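Local structure of periplasmic binding protein (Veillonella parvula, 4N01) at residues I213-D218 with I268-G273; Q220-F225 with K249-G254. The protein probably binds a solute in the periplasm and hands it to a membrane transporter, as other periplasmic solute-binding proteins of its kind do. One frame throughout, in Å; residues are numbered along the deposited sequence. Where two conformers were deposited one is given.

Interaction 1: I213-D218 with I268-G273; sequences IYDSED and IIADYG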
# COMPACT_ATOMS: atom_id res chain seq x y z
N ILE A 213 -1.56 -11.90 -9.46
CA ILE A 213 -0.67 -10.76 -9.31
C ILE A 213 0.79 -11.21 -9.45
O ILE A 213 1.27 -12.07 -8.70
CB ILE A 213 -0.85 -10.07 -7.94
CG1 ILE A 213 -2.27 -9.50 -7.83
CG2 ILE A 213 0.17 -8.95 -7.80
CD1 ILE A 213 -3.26 -10.45 -7.23
N TYR A 214 1.49 -10.63 -10.42
CA TYR A 214 2.87 -11.00 -10.70
C TYR A 214 3.77 -9.84 -10.27
O TYR A 214 3.81 -8.80 -10.92
CB TYR A 214 3.02 -11.30 -12.20
CG TYR A 214 4.42 -11.62 -12.71
CD1 TYR A 214 4.84 -12.93 -12.86
CD2 TYR A 214 5.29 -10.61 -13.09
CE1 TYR A 214 6.11 -13.23 -13.35
CE2 TYR A 214 6.55 -10.90 -13.58
CZ TYR A 214 6.96 -12.21 -13.70
OH TYR A 214 8.21 -12.48 -14.19
N ASP A 215 4.45 -10.01 -9.14
CA ASP A 215 5.35 -8.97 -8.67
C ASP A 215 6.68 -9.05 -9.38
O ASP A 215 7.22 -8.04 -9.85
CB ASP A 215 5.59 -9.09 -7.17
CG ASP A 215 6.58 -8.07 -6.66
OD1 ASP A 215 6.14 -6.98 -6.24
OD2 ASP A 215 7.81 -8.34 -6.70
N SER A 216 7.21 -10.27 -9.44
CA SER A 216 8.52 -10.52 -10.01
C SER A 216 8.71 -12.03 -10.03
O SER A 216 7.85 -12.78 -9.57
CB SER A 216 9.60 -9.88 -9.15
OG SER A 216 9.49 -10.30 -7.80
N GLU A 217 9.83 -12.49 -10.58
CA GLU A 217 10.13 -13.91 -10.52
C GLU A 217 11.61 -14.14 -10.33
O GLU A 217 12.44 -13.32 -10.74
CB GLU A 217 9.62 -14.66 -11.76
CG GLU A 217 10.39 -14.36 -13.04
CD GLU A 217 9.96 -15.24 -14.21
OE1 GLU A 217 8.80 -15.13 -14.67
OE2 GLU A 217 10.79 -16.06 -14.67
N ASP A 218 11.95 -15.24 -9.67
CA ASP A 218 13.33 -15.68 -9.53
C ASP A 218 13.24 -17.19 -9.56
O ASP A 218 13.34 -17.86 -8.53
CB ASP A 218 13.91 -15.19 -8.20
CG ASP A 218 15.43 -15.15 -8.21
OD1 ASP A 218 16.01 -14.91 -9.28
OD2 ASP A 218 16.04 -15.36 -7.13
N ILE A 268 -1.95 -9.30 -13.40
CA ILE A 268 -1.66 -7.94 -13.00
C ILE A 268 -0.20 -7.88 -12.63
O ILE A 268 0.26 -8.61 -11.76
CB ILE A 268 -2.54 -7.53 -11.79
CG1 ILE A 268 -4.02 -7.55 -12.18
CG2 ILE A 268 -2.14 -6.16 -11.28
CD1 ILE A 268 -4.99 -7.53 -10.96
N ILE A 269 0.54 -6.98 -13.27
CA ILE A 269 1.98 -6.96 -13.18
C ILE A 269 2.46 -5.69 -12.50
O ILE A 269 2.13 -4.58 -12.95
CB ILE A 269 2.61 -7.01 -14.59
CG1 ILE A 269 2.30 -8.37 -15.26
CG2 ILE A 269 4.11 -6.71 -14.54
CD1 ILE A 269 2.77 -8.44 -16.71
N ALA A 270 3.24 -5.83 -11.44
CA ALA A 270 3.79 -4.66 -10.76
C ALA A 270 4.97 -4.09 -11.55
O ALA A 270 5.94 -4.79 -11.86
CB ALA A 270 4.23 -5.01 -9.33
N ASP A 271 4.89 -2.80 -11.87
CA ASP A 271 5.94 -2.12 -12.63
C ASP A 271 6.87 -1.36 -11.66
O ASP A 271 6.43 -0.45 -10.96
CB ASP A 271 5.30 -1.18 -13.65
CG ASP A 271 6.31 -0.46 -14.54
OD1 ASP A 271 6.11 -0.44 -15.78
OD2 ASP A 271 7.30 0.09 -14.02
N TYR A 272 8.15 -1.74 -11.63
CA TYR A 272 9.12 -1.12 -10.71
C TYR A 272 10.01 -0.07 -11.38
O TYR A 272 11.17 0.09 -10.99
CB TYR A 272 9.98 -2.21 -10.04
CG TYR A 272 9.26 -2.95 -8.92
CD1 TYR A 272 9.29 -2.47 -7.61
CD2 TYR A 272 8.55 -4.12 -9.17
CE1 TYR A 272 8.64 -3.13 -6.58
CE2 TYR A 272 7.89 -4.79 -8.14
CZ TYR A 272 7.94 -4.29 -6.85
OH TYR A 272 7.29 -4.95 -5.82
N GLY A 273 9.48 0.66 -12.35
CA GLY A 273 10.24 1.67 -13.06
C GLY A 273 10.25 3.03 -12.39
O GLY A 273 9.53 3.26 -11.42
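I268 pairs with I213 at the heart of a parallel sheet, where strands 209-214 and 266-270 are the two inner neighbours of one lobe of this α/β solute-binding fold. The bond comes from the next residue along: Y214 N donates to I268 O at 2.7 Å. On the same face, I213 CG1 rests 4.4 Å from I268 CB, and L233 of helix 228-234 packs against both isoleucines. I269 turns to the other face. There its CG1 lies 4.3 Å from Y214 CB, and helix 280-290 covers this side through K285 and I286. The ladder's second bond runs from A270 N to Y214 O, 3.1 Å long, after which the strands begin to part. K285 NZ donates to both A270 O and D215 O. D271 sets out away from 213-218 at its CB, and its OD1 forms a salt bridge with R308 NE. Y272 then spans the parting strands with a side chain that meets D215 at roughly a right angle. D215 CG stands anti to the backbone N (chi1 177°), beside the carbonyl carbon, and there Y272 OH donates to D215 OD1 at 2.4 Å, a value so short that the exact length is doubtful. OD1 lies in the ring plane at its edge, whereas the carboxylate plane is turned 71° from the ring. The second oxygen of D215 is gripped too, OD2 accepting on its anti lone pair from S216 OG. An Asx turn spans Y272 itself: G273 N donates to D271 OD2 at 2.8 Å, nearly along the C-O axis of the carboxylate.

Interaction 2: Q220-F225 with K249-G254; sequences QPFTAF and KTWAKG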
# COMPACT_ATOMS: atom_id res chain seq x y z
N GLN A 220 10.71 -19.08 -9.49
CA GLN A 220 9.29 -19.11 -9.16
C GLN A 220 8.72 -17.69 -9.16
O GLN A 220 9.46 -16.73 -8.93
CB GLN A 220 9.08 -19.71 -7.77
CG GLN A 220 9.28 -21.21 -7.67
CD GLN A 220 8.96 -21.72 -6.28
OE1 GLN A 220 7.94 -22.38 -6.06
NE2 GLN A 220 9.82 -21.39 -5.32
N PRO A 221 7.41 -17.55 -9.40
CA PRO A 221 6.85 -16.20 -9.29
C PRO A 221 6.65 -15.78 -7.83
O PRO A 221 6.38 -16.63 -6.97
CB PRO A 221 5.50 -16.32 -10.00
CG PRO A 221 5.11 -17.73 -9.78
CD PRO A 221 6.39 -18.54 -9.79
N PHE A 222 6.82 -14.49 -7.56
CA PHE A 222 6.53 -13.90 -6.25
C PHE A 222 5.19 -13.22 -6.40
O PHE A 222 4.99 -12.41 -7.32
CB PHE A 222 7.62 -12.89 -5.92
CG PHE A 222 7.64 -12.44 -4.48
CD1 PHE A 222 8.09 -13.28 -3.47
CD2 PHE A 222 7.24 -11.15 -4.14
CE1 PHE A 222 8.13 -12.86 -2.15
CE2 PHE A 222 7.26 -10.72 -2.82
CZ PHE A 222 7.71 -11.57 -1.82
N THR A 223 4.26 -13.53 -5.50
CA THR A 223 2.87 -13.14 -5.72
C THR A 223 2.13 -12.82 -4.42
O THR A 223 2.65 -13.02 -3.32
CB THR A 223 2.14 -14.24 -6.48
OG1 THR A 223 0.83 -13.80 -6.85
CG2 THR A 223 2.03 -15.50 -5.62
N ALA A 224 0.91 -12.29 -4.54
CA ALA A 224 0.12 -11.96 -3.35
C ALA A 224 -0.85 -13.10 -3.03
O ALA A 224 -1.45 -13.71 -3.93
CB ALA A 224 -0.64 -10.65 -3.56
N PHE A 225 -1.01 -13.38 -1.74
CA PHE A 225 -1.90 -14.47 -1.31
C PHE A 225 -3.12 -13.94 -0.57
O PHE A 225 -4.23 -13.92 -1.11
CB PHE A 225 -1.14 -15.53 -0.48
CG PHE A 225 -0.19 -16.38 -1.31
CD1 PHE A 225 -0.56 -17.65 -1.73
CD2 PHE A 225 1.07 -15.90 -1.65
CE1 PHE A 225 0.32 -18.44 -2.49
CE2 PHE A 225 1.94 -16.68 -2.41
CZ PHE A 225 1.56 -17.95 -2.84
N LYS A 249 -0.27 -15.35 4.16
CA LYS A 249 0.79 -14.36 3.97
C LYS A 249 0.35 -13.32 2.97
O LYS A 249 -0.41 -13.63 2.06
CB LYS A 249 2.05 -15.04 3.44
CG LYS A 249 2.65 -16.06 4.40
CD LYS A 249 3.85 -16.75 3.79
CE LYS A 249 4.51 -17.66 4.81
NZ LYS A 249 4.58 -16.97 6.12
N THR A 250 0.84 -12.09 3.12
CA THR A 250 0.54 -11.08 2.12
C THR A 250 1.24 -11.41 0.81
O THR A 250 0.63 -11.36 -0.26
CB THR A 250 0.95 -9.67 2.57
OG1 THR A 250 2.29 -9.72 3.08
CG2 THR A 250 0.03 -9.16 3.67
N TRP A 251 2.54 -11.74 0.89
CA TRP A 251 3.38 -12.00 -0.28
C TRP A 251 4.32 -13.17 -0.03
O TRP A 251 4.88 -13.29 1.05
CB TRP A 251 4.24 -10.77 -0.61
CG TRP A 251 3.45 -9.52 -0.92
CD1 TRP A 251 3.03 -8.57 -0.02
CD2 TRP A 251 2.97 -9.10 -2.21
NE1 TRP A 251 2.32 -7.59 -0.68
CE2 TRP A 251 2.27 -7.89 -2.02
CE3 TRP A 251 3.08 -9.62 -3.51
CZ2 TRP A 251 1.68 -7.19 -3.09
CZ3 TRP A 251 2.49 -8.94 -4.56
CH2 TRP A 251 1.80 -7.73 -4.34
N ALA A 252 4.53 -14.01 -1.05
CA ALA A 252 5.47 -15.12 -0.94
C ALA A 252 5.68 -15.70 -2.31
O ALA A 252 5.00 -15.34 -3.26
CB ALA A 252 4.92 -16.20 -0.01
N LYS A 253 6.61 -16.64 -2.39
CA LYS A 253 6.83 -17.35 -3.64
C LYS A 253 5.69 -18.31 -3.91
O LYS A 253 5.20 -18.97 -2.99
CB LYS A 253 8.16 -18.12 -3.59
CG LYS A 253 9.38 -17.29 -3.95
CD LYS A 253 10.46 -18.17 -4.59
CE LYS A 253 11.63 -17.35 -5.11
NZ LYS A 253 12.37 -16.68 -4.01
N GLY A 254 5.26 -18.38 -5.16
CA GLY A 254 4.26 -19.36 -5.58
C GLY A 254 4.91 -20.34 -6.54
O GLY A 254 6.10 -20.24 -6.82
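A224 presents a small bump, a methyl group, to the broad face of W251. Its CB sits 3.8 Å from the centroid of the six-membered ring and only 13° off the ring normal, a CH-pi contact. The same indole reaches back over the partner strand, with CE3 3.4 Å from T223 O, while L311 and I314 of helix 311-314 also touch it. Beside this, F222 fills the next hollow. CG stands anti to the backbone N (chi1 -167°), and from there the ring lies across the opposing strand, one face over A252 N, which is 3.9 Å above the plane and toward the rim. Its CE2 abuts W251 CB at 3.7 Å, the two side chains crossing at about a right angle, and CD1 lies near K253 CG. The scaffold beneath is a small antiparallel sheet in which 221-224 is the middle strand and 251-253 an outer one; F222, A224, W251 and K253 share one face. T223 and A252 form the hydrogen-bonded pair, exchanging N-H and C=O both ways, and G254 N donates to P221 O. An alanine in place of F222 would probably open a gap above the A252 peptide and leave the W251 CB without its aromatic neighbour. F225, just past the strand, packs its ring against A252. Its CE2 comes within 3.9 Å of A252 CB, and A252 O lies in the ring plane at the edge, 3.4 Å from CE2. The tip of this ring, CZ, reaches G254 CA at 4.1 Å. Glycine suits that spot, since a CB on G254 would lie tightly, at 3.4 Å, against T223 CG2.

Overall arrangement
Interaction 1 is the more deeply buried, joining inner strands of the parallel sheet, whereas interaction 2 belongs to a small antiparallel sheet with a partly exposed face. Strand 209-214 runs on through D215 into 216-217, which borders 221-224. In chain order, interaction 2 is nested within the loop that interaction 1 closes. Two bonds bridge them, T223 OG1 with I213 O and F222 N with S216 O, and I213 CG2 packs on W251 CZ3. Both have backbone ladders; interaction 1 adds aliphatic chains and, at its edge, a polar D215-Y272 contact, interaction 2 aromatic rings over backbone and methyl groups. A glycerol, probably from the crystallisation liquor though such molecules often mark pockets, lies near D215 and F222, a sodium ion near Y272 and W251.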